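VAO-type flavoprotein oxidase VAO615 (PDB 6F72) binds FAD bicovalently and probably acts as an oxidoreductase whose reduced flavin reacts rapidly with oxygen, although no substrate has been identified. Local coordinates at residues Y244-T258 with A287-D299. Sequence-based numbering, arbitrary orientation.
With FAD (flavin-adenine dinucleotide), chain E.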
ATOM      1  N   TYR A 244       9.922 -15.669  -1.466  1.00 24.47           N
ATOM      2  CA  TYR A 244       8.823 -16.154  -0.607  1.00 24.00           C
ATOM      3  C   TYR A 244       7.378 -15.837  -1.008  1.00 23.51           C
ATOM      4  O   TYR A 244       6.451 -16.043  -0.209  1.00 23.21           O
ATOM      5  CB  TYR A 244       9.039 -15.710   0.834  1.00 23.80           C
ATOM      6  CG  TYR A 244      10.441 -15.882   1.373  1.00 24.30           C
ATOM      7  CD1 TYR A 244      11.011 -17.155   1.565  1.00 24.73           C
ATOM      8  CD2 TYR A 244      11.190 -14.764   1.724  1.00 24.32           C
ATOM      9  CE1 TYR A 244      12.299 -17.283   2.083  1.00 25.25           C
ATOM     10  CE2 TYR A 244      12.470 -14.882   2.239  1.00 24.82           C
ATOM     11  CZ  TYR A 244      13.018 -16.128   2.422  1.00 25.29           C
ATOM     12  OH  TYR A 244      14.285 -16.178   2.939  1.00 25.88           O
ATOM     13  N   GLY A 245       7.175 -15.344  -2.224  1.00 23.53           N
ATOM     14  CA  GLY A 245       5.833 -14.995  -2.683  1.00 23.14           C
ATOM     15  C   GLY A 245       5.401 -13.629  -2.191  1.00 22.67           C
ATOM     16  O   GLY A 245       6.169 -12.919  -1.526  1.00 22.70           O
ATOM     17  N   VAL A 246       4.162 -13.256  -2.513  1.00 22.28           N
ATOM     18  CA  VAL A 246       3.601 -11.978  -2.051  1.00 21.80           C
ATOM     19  C   VAL A 246       3.226 -12.097  -0.584  1.00 21.34           C
ATOM     20  O   VAL A 246       3.121 -13.195  -0.078  1.00 21.45           O
ATOM     21  CB  VAL A 246       2.388 -11.493  -2.902  1.00 21.67           C
ATOM     22  CG1 VAL A 246       2.775 -11.385  -4.357  1.00 22.14           C
ATOM     23  CG2 VAL A 246       1.180 -12.397  -2.724  1.00 21.58           C
ATOM     24  N   ALA A 247       3.034 -10.962   0.085  1.00 20.95           N
ATOM     25  CA  ALA A 247       2.612 -10.909   1.490  1.00 20.57           C
ATOM     26  C   ALA A 247       1.454 -11.871   1.808  1.00 20.32           C
ATOM     27  O   ALA A 247       1.562 -12.683   2.734  1.00 20.40           O
ATOM     28  CB  ALA A 247       2.254  -9.472   1.861  1.00 20.39           C
ATOM     29  N   ALA A 248       0.385 -11.812   1.006  1.00 20.06           N
ATOM     30  CA  ALA A 248      -0.825 -12.594   1.214  1.00 19.90           C
ATOM     31  C   ALA A 248      -0.619 -14.139   1.164  1.00 20.14           C
ATOM     32  O   ALA A 248      -1.381 -14.882   1.800  1.00 20.14           O
ATOM     33  CB  ALA A 248      -1.897 -12.149   0.249  1.00 19.79           C
ATOM     34  N   ASP A 249       0.414 -14.578   0.427  1.00 20.29           N
ATOM     35  CA  ASP A 249       0.854 -15.974   0.332  1.00 20.56           C
ATOM     36  C   ASP A 249       1.363 -16.493   1.663  1.00 20.64           C
ATOM     37  O   ASP A 249       1.285 -17.703   1.942  1.00 20.90           O
ATOM     38  CB  ASP A 249       2.000 -16.112  -0.668  1.00 20.83           C
ATOM     39  CG  ASP A 249       1.556 -15.980  -2.093  1.00 20.94           C
ATOM     40  OD1 ASP A 249       0.342 -16.098  -2.386  1.00 20.84           O
ATOM     41  OD2 ASP A 249       2.449 -15.770  -2.936  1.00 21.22           O
ATOM     42  N   ASN A 250       1.899 -15.569   2.463  1.00 20.40           N
ATOM     43  CA  ASN A 250       2.531 -15.894   3.728  1.00 20.48           C
ATOM     44  C   ASN A 250       1.593 -15.803   4.921  1.00 20.30           C
ATOM     45  O   ASN A 250       2.030 -16.021   6.045  1.00 20.53           O
ATOM     46  CB  ASN A 250       3.763 -15.026   3.940  1.00 20.51           C
ATOM     47  CG  ASN A 250       4.900 -15.434   3.041  1.00 20.84           C
ATOM     48  OD1 ASN A 250       5.710 -16.262   3.417  1.00 21.15           O
ATOM     49  ND2 ASN A 250       4.944 -14.876   1.820  1.00 20.77           N
ATOM     50  N   VAL A 251       0.316 -15.511   4.678  1.00 19.98           N
ATOM     51  CA  VAL A 251      -0.669 -15.446   5.748  1.00 19.89           C
ATOM     52  C   VAL A 251      -1.093 -16.839   6.189  1.00 20.15           C
ATOM     53  O   VAL A 251      -1.434 -17.708   5.357  1.00 20.27           O
ATOM     54  CB  VAL A 251      -1.913 -14.598   5.393  1.00 19.64           C
ATOM     55  CG1 VAL A 251      -2.821 -14.459   6.616  1.00 19.71           C
ATOM     56  CG2 VAL A 251      -1.502 -13.216   4.949  1.00 19.41           C
ATOM     57  N   LEU A 252      -1.063 -17.048   7.507  1.00 20.25           N
ATOM     58  CA  LEU A 252      -1.541 -18.295   8.094  1.00 20.55           C
ATOM     59  C   LEU A 252      -2.947 -18.129   8.663  1.00 20.52           C
ATOM     60  O   LEU A 252      -3.806 -18.979   8.458  1.00 20.64           O
ATOM     61  CB  LEU A 252      -0.562 -18.815   9.152  1.00 20.91           C
ATOM     62  CG  LEU A 252       0.894 -19.019   8.734  1.00 21.01           C
ATOM     63  CD1 LEU A 252       1.748 -19.245   9.968  1.00 21.43           C
ATOM     64  CD2 LEU A 252       1.032 -20.192   7.762  1.00 21.27           C
ATOM     65  N   GLU A 253      -3.165 -17.025   9.380  1.00 20.36           N
ATOM     66  CA  GLU A 253      -4.412 -16.761  10.100  1.00 20.49           C
ATOM     67  C   GLU A 253      -4.715 -15.288  10.064  1.00 20.20           C
ATOM     68  O   GLU A 253      -3.790 -14.488  10.044  1.00 20.01           O
ATOM     69  CB  GLU A 253      -4.274 -17.163  11.567  1.00 20.94           C
ATOM     70  CG  GLU A 253      -4.129 -18.665  11.749  1.00 21.40           C
ATOM     71  CD  GLU A 253      -4.028 -19.087  13.198  1.00 21.96           C
ATOM     72  OE1 GLU A 253      -4.798 -18.559  14.031  1.00 22.13           O
ATOM     73  OE2 GLU A 253      -3.196 -19.971  13.483  1.00 22.32           O
ATOM     74  N   TRP A 254      -6.010 -14.967  10.043  1.00 20.25           N
ATOM     75  CA  TRP A 254      -6.532 -13.619  10.263  1.00 20.16           C
ATOM     76  C   TRP A 254      -7.416 -13.695  11.492  1.00 20.57           C
ATOM     77  O   TRP A 254      -8.305 -14.548  11.564  1.00 20.82           O
ATOM     78  CB  TRP A 254      -7.410 -13.145   9.102  1.00 19.95           C
ATOM     79  CG  TRP A 254      -6.692 -12.925   7.802  1.00 19.68           C
ATOM     80  CD1 TRP A 254      -6.746 -13.726   6.682  1.00 19.64           C
ATOM     81  CD2 TRP A 254      -5.829 -11.834   7.478  1.00 19.45           C
ATOM     82  NE1 TRP A 254      -5.959 -13.196   5.683  1.00 19.46           N
ATOM     83  CE2 TRP A 254      -5.381 -12.037   6.145  1.00 19.30           C
ATOM     84  CE3 TRP A 254      -5.372 -10.700   8.189  1.00 19.41           C
ATOM     85  CZ2 TRP A 254      -4.510 -11.147   5.507  1.00 19.14           C
ATOM     86  CZ3 TRP A 254      -4.494  -9.827   7.556  1.00 19.22           C
ATOM     87  CH2 TRP A 254      -4.080 -10.050   6.226  1.00 19.08           C
ATOM     88  N   GLU A 255      -7.177 -12.792  12.439  1.00 20.68           N
ATOM     89  CA  GLU A 255      -8.085 -12.587  13.551  1.00 21.12           C
ATOM     90  C   GLU A 255      -8.874 -11.314  13.260  1.00 20.96           C
ATOM     91  O   GLU A 255      -8.297 -10.284  12.938  1.00 20.64           O
ATOM     92  CB  GLU A 255      -7.300 -12.478  14.853  1.00 21.51           C
ATOM     93  CG  GLU A 255      -8.164 -12.241  16.084  1.00 22.04           C
ATOM     94  CD  GLU A 255      -7.386 -11.697  17.260  1.00 22.39           C
ATOM     95  OE1 GLU A 255      -6.150 -11.524  17.153  1.00 22.17           O
ATOM     96  OE2 GLU A 255      -8.022 -11.438  18.309  1.00 22.99           O
ATOM     97  N   VAL A 256     -10.198 -11.428  13.334  1.00 21.24           N
ATOM     98  CA  VAL A 256     -11.119 -10.412  12.841  1.00 21.17           C
ATOM     99  C   VAL A 256     -12.329 -10.197  13.744  1.00 21.79           C
ATOM    100  O   VAL A 256     -12.651 -11.040  14.579  1.00 22.19           O
ATOM    101  CB  VAL A 256     -11.652 -10.717  11.396  1.00 20.86           C
ATOM    102  CG1 VAL A 256     -10.531 -11.085  10.437  1.00 20.37           C
ATOM    103  CG2 VAL A 256     -12.757 -11.771  11.395  1.00 21.20           C
ATOM    104  N   VAL A 257     -12.967  -9.038  13.554  1.00 21.91           N
ATOM    105  CA  VAL A 257     -14.345  -8.789  13.961  1.00 22.52           C
ATOM    106  C   VAL A 257     -15.152  -8.524  12.688  1.00 22.48           C
ATOM    107  O   VAL A 257     -14.804  -7.665  11.867  1.00 22.12           O
ATOM    108  CB  VAL A 257     -14.483  -7.591  14.930  1.00 22.82           C
ATOM    109  CG1 VAL A 257     -15.934  -7.417  15.357  1.00 23.37           C
ATOM    110  CG2 VAL A 257     -13.601  -7.776  16.157  1.00 23.04           C
ATOM    111  N   THR A 258     -16.238  -9.265  12.543  1.00 23.01           N
ATOM    112  CA  THR A 258     -17.137  -9.122  11.411  1.00 23.11           C
ATOM    113  C   THR A 258     -18.132  -8.008  11.685  1.00 23.63           C
ATOM    114  O   THR A 258     -18.254  -7.548  12.838  1.00 24.16           O
ATOM    115  CB  THR A 258     -17.891 -10.438  11.154  1.00 23.47           C
ATOM    116  OG1 THR A 258     -18.568 -10.825  12.356  1.00 24.19           O
ATOM    117  CG2 THR A 258     -16.918 -11.515  10.792  1.00 23.12           C
ATOM    118  N   ALA A 287     -14.027  -7.455   6.717  1.00 19.72           N
ATOM    119  CA  ALA A 287     -14.018  -7.548   8.184  1.00 20.02           C
ATOM    120  C   ALA A 287     -12.960  -6.603   8.755  1.00 19.87           C
ATOM    121  O   ALA A 287     -12.072  -6.137   8.026  1.00 19.52           O
ATOM    122  CB  ALA A 287     -13.741  -8.990   8.634  1.00 20.07           C
ATOM    123  N   VAL A 288     -13.046  -6.348  10.061  1.00 20.19           N
ATOM    124  CA  VAL A 288     -12.032  -5.568  10.753  1.00 20.18           C
ATOM    125  C   VAL A 288     -10.977  -6.536  11.270  1.00 20.15           C
ATOM    126  O   VAL A 288     -11.284  -7.418  12.084  1.00 20.46           O
ATOM    127  CB  VAL A 288     -12.636  -4.730  11.911  1.00 20.66           C
ATOM    128  CG1 VAL A 288     -11.600  -3.808  12.518  1.00 20.60           C
ATOM    129  CG2 VAL A 288     -13.822  -3.919  11.422  1.00 20.85           C
ATOM    130  N   VAL A 289      -9.741  -6.360  10.818  1.00 19.85           N
ATOM    131  CA  VAL A 289      -8.646  -7.257  11.201  1.00 19.89           C
ATOM    132  C   VAL A 289      -7.977  -6.741  12.471  1.00 20.24           C
ATOM    133  O   VAL A 289      -7.584  -5.561  12.530  1.00 20.21           O
ATOM    134  CB  VAL A 289      -7.600  -7.396  10.065  1.00 19.48           C
ATOM    135  CG1 VAL A 289      -6.279  -7.964  10.575  1.00 19.44           C
ATOM    136  CG2 VAL A 289      -8.162  -8.229   8.906  1.00 19.29           C
ATOM    137  N   LEU A 290      -7.850  -7.625  13.462  1.00 20.65           N
ATOM    138  CA  LEU A 290      -7.163  -7.318  14.723  1.00 21.15           C
ATOM    139  C   LEU A 290      -5.716  -7.784  14.738  1.00 21.18           C
ATOM    140  O   LEU A 290      -4.863  -7.188  15.388  1.00 21.31           O
ATOM    141  CB  LEU A 290      -7.925  -7.914  15.903  1.00 21.72           C
ATOM    142  CG  LEU A 290      -9.366  -7.459  16.151  1.00 22.01           C
ATOM    143  CD1 LEU A 290     -10.001  -8.400  17.164  1.00 22.59           C
ATOM    144  CD2 LEU A 290      -9.432  -6.024  16.656  1.00 22.19           C
ATOM    145  N   SER A 291      -5.444  -8.873  14.023  1.00 21.21           N
ATOM    146  CA  SER A 291      -4.088  -9.377  13.873  1.00 21.38           C
ATOM    147  C   SER A 291      -4.047 -10.323  12.695  1.00 21.32           C
ATOM    148  O   SER A 291      -5.096 -10.776  12.214  1.00 21.25           O
ATOM    149  CB  SER A 291      -3.618 -10.107  15.151  1.00 21.89           C
ATOM    150  OG  SER A 291      -4.181 -11.407  15.250  1.00 22.08           O
ATOM    151  N   MET A 292      -2.828 -10.604  12.238  1.00 21.54           N
ATOM    152  CA  MET A 292      -2.558 -11.708  11.320  1.00 21.68           C
ATOM    153  C   MET A 292      -1.438 -12.566  11.888  1.00 22.10           C
ATOM    154  O   MET A 292      -0.594 -12.092  12.653  1.00 22.38           O
ATOM    155  CB  MET A 292      -2.196 -11.182   9.917  1.00 21.41           C
ATOM    156  CG  MET A 292      -0.789 -10.628   9.750  1.00 21.48           C
ATOM    157  SD  MET A 292      -0.421 -10.234   8.031  1.00 21.42           S
ATOM    158  CE  MET A 292       1.363 -10.023   8.124  1.00 21.47           C
ATOM    159  N   THR A 293      -1.455 -13.843  11.542  1.00 22.40           N
ATOM    160  CA  THR A 293      -0.324 -14.701  11.806  1.00 22.80           C
ATOM    161  C   THR A 293       0.265 -15.011  10.443  1.00 22.62           C
ATOM    162  O   THR A 293      -0.470 -15.333   9.502  1.00 22.36           O
ATOM    163  CB  THR A 293      -0.767 -15.955  12.554  1.00 23.34           C
ATOM    164  OG1 THR A 293      -1.489 -15.541  13.715  1.00 23.68           O
ATOM    165  CG2 THR A 293       0.434 -16.818  12.965  1.00 23.79           C
ATOM    166  N   ALA A 294       1.583 -14.876  10.337  1.00 22.79           N
ATOM    167  CA  ALA A 294       2.264 -15.062   9.067  1.00 22.81           C
ATOM    168  C   ALA A 294       3.584 -15.775   9.233  1.00 23.33           C
ATOM    169  O   ALA A 294       4.249 -15.662  10.273  1.00 23.62           O
ATOM    170  CB  ALA A 294       2.477 -13.728   8.371  1.00 22.52           C
ATOM    171  N   ARG A 295       3.944 -16.497   8.180  1.00 24.80           N
ATOM    172  CA  ARG A 295       5.228 -17.171   8.045  1.00 25.24           C
ATOM    173  C   ARG A 295       6.429 -16.253   8.277  1.00 25.11           C
ATOM    174  O   ARG A 295       6.464 -15.122   7.805  1.00 24.55           O
ATOM    175  CB  ARG A 295       5.337 -17.827   6.657  1.00 25.21           C
ATOM    176  CG  ARG A 295       4.143 -18.695   6.278  1.00 25.47           C
ATOM    177  CD  ARG A 295       4.382 -19.559   5.033  1.00 25.75           C
ATOM    178  NE  ARG A 295       4.620 -18.790   3.813  1.00 25.26           N
ATOM    179  CZ  ARG A 295       4.625 -19.292   2.573  1.00 25.50           C
ATOM    180  NH1 ARG A 295       4.390 -20.595   2.359  1.00 26.16           N
ATOM    181  NH2 ARG A 295       4.866 -18.487   1.539  1.00 24.97           N
ATOM    182  N   LEU A 296       7.384 -16.754   9.047  1.00 25.85           N
ATOM    183  CA  LEU A 296       8.719 -16.185   9.130  1.00 26.19           C
ATOM    184  C   LEU A 296       9.666 -17.095   8.389  1.00 26.79           C
ATOM    185  O   LEU A 296       9.404 -18.280   8.272  1.00 27.30           O
ATOM    186  CB  LEU A 296       9.169 -16.040  10.587  1.00 26.59           C
ATOM    187  CG  LEU A 296       8.554 -14.888  11.381  1.00 26.38           C
ATOM    188  CD1 LEU A 296       9.149 -14.861  12.778  1.00 27.00           C
ATOM    189  CD2 LEU A 296       8.767 -13.552  10.683  1.00 25.81           C
ATOM    190  N   HIS A 297      10.770 -16.549   7.901  1.00 27.02           N
ATOM    191  CA  HIS A 297      11.710 -17.328   7.098  1.00 27.74           C
ATOM    192  C   HIS A 297      13.106 -17.175   7.669  1.00 28.64           C
ATOM    193  O   HIS A 297      13.461 -16.090   8.117  1.00 28.46           O
ATOM    194  CB  HIS A 297      11.660 -16.841   5.654  1.00 27.04           C
ATOM    195  CG  HIS A 297      10.267 -16.674   5.126  1.00 26.47           C
ATOM    196  ND1 HIS A 297       9.549 -17.717   4.582  1.00 26.60           N
ATOM    197  CD2 HIS A 297       9.455 -15.590   5.072  1.00 25.84           C
ATOM    198  CE1 HIS A 297       8.357 -17.285   4.215  1.00 26.16           C
ATOM    199  NE2 HIS A 297       8.274 -15.997   4.496  1.00 25.66           N
ATOM    200  N   ARG A 298      13.885 -18.254   7.673  1.00 29.96           N
ATOM    201  CA  ARG A 298      15.242 -18.219   8.216  1.00 31.26           C
ATOM    202  C   ARG A 298      16.085 -17.129   7.543  1.00 31.08           C
ATOM    203  O   ARG A 298      16.132 -17.040   6.313  1.00 30.82           O
ATOM    204  CB  ARG A 298      15.928 -19.590   8.114  1.00 32.75           C
ATOM    205  CG  ARG A 298      17.226 -19.725   8.913  1.00 34.31           C
ATOM    206  CD  ARG A 298      16.985 -19.573  10.417  1.00 35.26           C
ATOM    207  NE  ARG A 298      18.201 -19.724  11.227  1.00 36.82           N
ATOM    208  CZ  ARG A 298      19.047 -18.735  11.534  1.00 37.23           C
ATOM    209  NH1 ARG A 298      18.839 -17.496  11.099  1.00 36.49           N
ATOM    210  NH2 ARG A 298      20.115 -18.987  12.289  1.00 38.47           N
ATOM    211  N   ASP A 299      16.713 -16.287   8.362  1.00 31.33           N
ATOM    212  CA  ASP A 299      17.561 -15.206   7.866  1.00 31.30           C
ATOM    213  C   ASP A 299      18.967 -15.729   7.580  1.00 32.23           C
ATOM    214  O   ASP A 299      19.312 -16.847   7.953  1.00 33.14           O
ATOM    215  CB  ASP A 299      17.587 -14.061   8.886  1.00 31.24           C
ATOM    216  CG  ASP A 299      18.022 -12.726   8.289  1.00 30.94           C
ATOM    217  OD1 ASP A 299      18.034 -12.541   7.047  1.00 30.32           O
ATOM    218  OD2 ASP A 299      18.352 -11.844   9.097  1.00 31.19           O
TER
HETATM  219  PA  FAD E 601      -4.322   2.372   5.404  1.00 27.71           P
HETATM  220  O1A FAD E 601      -4.627   3.539   4.500  1.00 29.18           O
HETATM  221  O2A FAD E 601      -4.450   2.622   6.880  1.00 28.96           O
HETATM  222  O5B FAD E 601      -5.263   1.144   4.970  1.00 27.29           O
HETATM  223  C5B FAD E 601      -5.487   0.809   3.601  1.00 25.55           C
HETATM  224  C4B FAD E 601      -6.812   0.079   3.415  1.00 24.27           C
HETATM  225  O4B FAD E 601      -6.837  -1.090   4.237  1.00 24.31           O
HETATM  226  C3B FAD E 601      -8.037   0.887   3.797  1.00 23.62           C
HETATM  227  O3B FAD E 601      -9.079   0.517   2.885  1.00 22.80           O
HETATM  228  C2B FAD E 601      -8.397   0.411   5.195  1.00 23.16           C
HETATM  229  O2B FAD E 601      -9.800   0.509   5.448  1.00 22.94           O
HETATM  230  C1B FAD E 601      -7.931  -1.035   5.169  1.00 23.87           C
HETATM  231  N9A FAD E 601      -7.436  -1.551   6.468  1.00 23.54           N
HETATM  232  C8A FAD E 601      -6.228  -1.288   7.011  1.00 23.37           C
HETATM  233  N7A FAD E 601      -6.076  -1.950   8.185  1.00 23.09           N
HETATM  234  C5A FAD E 601      -7.199  -2.656   8.395  1.00 23.16           C
HETATM  235  C6A FAD E 601      -7.694  -3.572   9.447  1.00 22.71           C
HETATM  236  N6A FAD E 601      -6.919  -3.838  10.522  1.00 22.98           N
HETATM  237  N1A FAD E 601      -8.929  -4.105   9.301  1.00 22.39           N
HETATM  238  C2A FAD E 601      -9.711  -3.836   8.233  1.00 23.03           C
HETATM  239  N3A FAD E 601      -9.316  -3.013   7.229  1.00 23.47           N
HETATM  240  C4A FAD E 601      -8.095  -2.404   7.256  1.00 23.16           C
HETATM  241  N1  FAD E 601       2.676  -1.547  -1.462  1.00 30.38           N
HETATM  242  C2  FAD E 601       3.425  -2.584  -1.914  1.00 30.63           C
HETATM  243  O2  FAD E 601       2.848  -3.629  -2.297  1.00 30.15           O
HETATM  244  N3  FAD E 601       4.774  -2.519  -1.965  1.00 31.27           N
HETATM  245  C4  FAD E 601       5.480  -1.440  -1.590  1.00 30.35           C
HETATM  246  O4  FAD E 601       6.730  -1.424  -1.658  1.00 30.68           O
HETATM  247  C4X FAD E 601       4.731  -0.273  -1.074  1.00 29.87           C
HETATM  248  N5  FAD E 601       5.362   0.848  -0.662  1.00 29.64           N
HETATM  249  C5X FAD E 601       4.670   1.925  -0.192  1.00 28.29           C
HETATM  250  C6  FAD E 601       5.350   3.085   0.237  1.00 25.79           C
HETATM  251  C7  FAD E 601       4.605   4.183   0.723  1.00 25.45           C
HETATM  252  C7M FAD E 601       5.356   5.424   1.171  1.00 26.35           C
HETATM  253  C8  FAD E 601       3.100   4.112   0.795  1.00 24.56           C
HETATM  254  C8M FAD E 601       2.217   5.198   1.392  1.00 20.20           C
HETATM  255  C9  FAD E 601       2.452   2.957   0.369  1.00 26.36           C
HETATM  256  C9A FAD E 601       3.170   1.863  -0.123  1.00 27.54           C
HETATM  257  N10 FAD E 601       2.496   0.689  -0.534  1.00 28.38           N
HETATM  258  C10 FAD E 601       3.250  -0.394  -1.033  1.00 29.56           C
HETATM  259  C1' FAD E 601       1.035   0.641  -0.517  1.00 27.94           C
HETATM  260  C2' FAD E 601       0.349  -0.158   0.550  1.00 27.79           C
HETATM  261  O2' FAD E 601       0.505  -1.537   0.225  1.00 29.04           O
HETATM  262  C3' FAD E 601      -1.118   0.252   0.475  1.00 26.83           C
HETATM  263  O3' FAD E 601      -1.253   1.690   0.464  1.00 27.33           O
HETATM  264  C4' FAD E 601      -1.916  -0.338   1.627  1.00 25.74           C
HETATM  265  O4' FAD E 601      -3.311  -0.134   1.392  1.00 24.49           O
HETATM  266  C5' FAD E 601      -1.473   0.233   2.976  1.00 26.27           C
HETATM  267  O5' FAD E 601      -2.289  -0.246   4.032  1.00 27.08           O
HETATM  268  P   FAD E 601      -2.209   0.457   5.474  1.00 26.78           P
HETATM  269  O1P FAD E 601      -0.765   0.592   5.865  1.00 24.13           O
HETATM  270  O2P FAD E 601      -3.204  -0.284   6.338  1.00 27.14           O
HETATM  271  O3P FAD E 601      -2.801   1.924   5.147  1.00 27.06           O
HETATM  272  O   HOH W   1      14.898 -18.595   4.525  1.00 43.84           O
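Two antiparallel strands of the PCMH-type FAD-binding domain, 251-257 and 288-295, pair by backbone hydrogen bonds, and two classic beta bulges shift their register. At the first, Leu-252 N (2.7 Å) and Glu-253 N both donate to Thr-293 O, approaching from the same face of its carbonyl plane; at the second, Leu-290 N bonds Glu-255 O at 2.7 Å, with a weak second bond from Ser-291 N. On the face carrying Val-251, Trp-254 and Val-256, the six-membered ring of Trp-254 lies alongside Met-292: CZ3 touches Met-292 CB at 3.6 Å, and the sulfur stands obliquely to the ring in a Met-aromatic contact. Val-289 CG1 meets the same indole at its edge, near Trp-254 CE3, while helix 272-278 packs against this face through Leu-278. On the opposite face, shared by Glu-255 and Ser-291, Ser-291 OG donates to the anti lone pair of Glu-255 OE1 (2.7 Å). The glutamate reaches it with CG anti to the backbone N (chi1 179°) and an extended chain; its OE2 bonds His-263 of the next strand.

Near the Asn-250 end of the pairing, Asn-250 OD1 takes three donors. Arg-295 NE bonds it at 2.8 Å from above the amide carbonyl plane, and weaker bonds come from Arg-295 NH2 and His-297 NE2. Asn-250 ND2 donates to Tyr-244 O and Val-246 O, so bonds at both ends fix the amide's rotation. The His-297 ring forms an offset stack with Tyr-244, centroids 3.8 Å apart and planes at 11°.

Val-289 turns its backbone to the cofactor: its N donates to adenine N1A (2.8 Å) and its O accepts from N6A (2.7 Å). This pair of backbone hydrogen bonds joins the bulged antiparallel sheet to the FAD site of the PCMH-type fold.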